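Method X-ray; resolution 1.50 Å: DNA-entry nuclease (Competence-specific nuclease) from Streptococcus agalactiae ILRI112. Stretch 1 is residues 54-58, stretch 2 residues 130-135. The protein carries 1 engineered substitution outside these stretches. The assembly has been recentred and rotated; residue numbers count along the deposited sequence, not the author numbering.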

# COMPACT_ATOMS: atom_id res chain seq x y z
N GLN A 54 -4.38 -12.70 4.53
CA GLN A 54 -5.56 -12.92 3.72
C GLN A 54 -5.64 -11.83 2.66
O GLN A 54 -5.82 -10.66 2.98
CB GLN A 54 -6.82 -12.90 4.58
CG GLN A 54 -8.08 -13.14 3.79
CD GLN A 54 -8.18 -14.54 3.27
OE1 GLN A 54 -8.17 -15.51 4.04
NE2 GLN A 54 -8.27 -14.68 1.95
N ASN A 55 -5.50 -12.21 1.39
CA ASN A 55 -5.76 -11.30 0.29
C ASN A 55 -7.19 -11.48 -0.19
O ASN A 55 -7.79 -12.56 -0.00
CB ASN A 55 -4.81 -11.55 -0.88
CG ASN A 55 -3.41 -11.04 -0.62
OD1 ASN A 55 -2.44 -11.80 -0.58
ND2 ASN A 55 -3.28 -9.72 -0.50
N THR A 56 -7.76 -10.44 -0.79
CA THR A 56 -9.13 -10.52 -1.29
C THR A 56 -9.25 -9.71 -2.57
O THR A 56 -8.38 -8.89 -2.88
CB THR A 56 -10.18 -10.01 -0.28
OG1 THR A 56 -10.17 -8.58 -0.24
CG2 THR A 56 -9.95 -10.58 1.14
N ILE A 57 -10.32 -9.96 -3.31
CA ILE A 57 -10.62 -9.17 -4.50
C ILE A 57 -12.06 -8.68 -4.48
O ILE A 57 -12.91 -9.28 -3.82
CB ILE A 57 -10.35 -9.93 -5.82
CG1 ILE A 57 -11.14 -11.24 -5.89
CG2 ILE A 57 -8.85 -10.20 -6.00
CD1 ILE A 57 -10.99 -11.95 -7.22
N ASP A 58 -12.33 -7.59 -5.19
CA ASP A 58 -13.68 -7.03 -5.21
C ASP A 58 -14.50 -7.58 -6.39
O ASP A 58 -14.06 -8.47 -7.09
CB ASP A 58 -13.66 -5.49 -5.15
CG ASP A 58 -12.96 -4.86 -6.34
OD1 ASP A 58 -12.93 -5.48 -7.43
OD2 ASP A 58 -12.45 -3.73 -6.17
N SER A 130 3.41 -12.33 -8.75
CA SER A 130 2.27 -12.46 -9.65
C SER A 130 1.04 -13.00 -8.94
O SER A 130 0.15 -13.55 -9.59
CB SER A 130 2.63 -13.34 -10.84
OG SER A 130 3.02 -14.63 -10.41
N ASN A 131 0.97 -12.86 -7.62
CA ASN A 131 -0.27 -13.14 -6.91
C ASN A 131 -1.29 -12.08 -7.29
O ASN A 131 -1.14 -10.92 -6.91
CB ASN A 131 -0.02 -13.13 -5.40
CG ASN A 131 -1.29 -13.37 -4.58
OD1 ASN A 131 -2.41 -13.20 -5.07
ND2 ASN A 131 -1.11 -13.77 -3.33
N PRO A 132 -2.33 -12.44 -8.06
CA PRO A 132 -3.21 -11.42 -8.65
C PRO A 132 -4.08 -10.72 -7.62
O PRO A 132 -4.70 -9.70 -7.94
CB PRO A 132 -4.07 -12.22 -9.63
CG PRO A 132 -4.12 -13.60 -9.03
CD PRO A 132 -2.75 -13.81 -8.44
N GLN A 133 -4.15 -11.25 -6.40
CA GLN A 133 -4.93 -10.60 -5.36
C GLN A 133 -4.07 -9.69 -4.49
O GLN A 133 -4.60 -8.97 -3.65
CB GLN A 133 -5.62 -11.64 -4.47
CG GLN A 133 -6.40 -12.68 -5.24
CD GLN A 133 -7.54 -13.28 -4.44
OE1 GLN A 133 -7.66 -13.05 -3.23
NE2 GLN A 133 -8.37 -14.06 -5.10
N ASN A 134 -2.76 -9.73 -4.71
CA ASN A 134 -1.80 -9.02 -3.84
C ASN A 134 -0.94 -8.00 -4.55
O ASN A 134 -0.03 -7.44 -3.95
CB ASN A 134 -0.88 -10.04 -3.12
CG ASN A 134 -0.08 -9.41 -1.96
OD1 ASN A 134 -0.60 -8.65 -1.16
ND2 ASN A 134 1.21 -9.74 -1.88
N VAL A 135 -1.20 -7.74 -5.83
CA VAL A 135 -0.32 -6.85 -6.60
C VAL A 135 -1.13 -5.84 -7.40
O VAL A 135 -2.08 -6.22 -8.11
CB VAL A 135 0.59 -7.64 -7.56
CG1 VAL A 135 1.49 -6.68 -8.34
CG2 VAL A 135 1.42 -8.66 -6.78
O HOH W 1 -5.83 -8.29 -1.18

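Two segments, at least 76 residues apart in sequence wherever they touch, are joined by a direct hydrogen bond, and one asparagine amide supplies both that bond and a link through water. Asn55 directs its CA-to-CB bond toward the other stretch and, with chi1 in the m well, brings ND2 to 3.0 Å from Asn134 OD1, with an N-H...O angle of 150°. The same ND2 lies 3.0 Å from the oxygen of water 1, which accepts from it. Because a primary amide has two hydrogens, it can serve both acceptors at once. Asn55 OD1 is satisfied elsewhere in the structure, so this buried side chain does not leave its polar end unpaired.

Water 1 extends the junction into the backbone. It accepts from Thr56 N at 2.9 Å and lies 2.8 Å from Gln133 O, a carbonyl to which it can donate, so main-chain groups of both stretches approach one molecule. The CA-to-CB bond of Thr56 points away from stretch 2, and its contribution here rests on the main chain.

Gln133 gives up the largest area to the contact, and much of its role is packing. Its CB sits 3.7 Å from Asn55 CB, and its CG lies 3.6 Å from Ile57 CG2. A long side chain with methylene groups before its polar end can thus offer aliphatic surface to both residues, and the branched isoleucine answers with a methyl group.

The partner loop is braced from within. Asn131 OD1 accepts from Gln133 N at 2.9 Å, while Asn131 O accepts from Asn134 N at 3.0 Å, a turn-like arrangement that helps set Gln133 and Asn134 in place. Asparagine suits position 131, since its short amide reaches the nearby backbone. The contact is compact, burying 287 Å² over both sides.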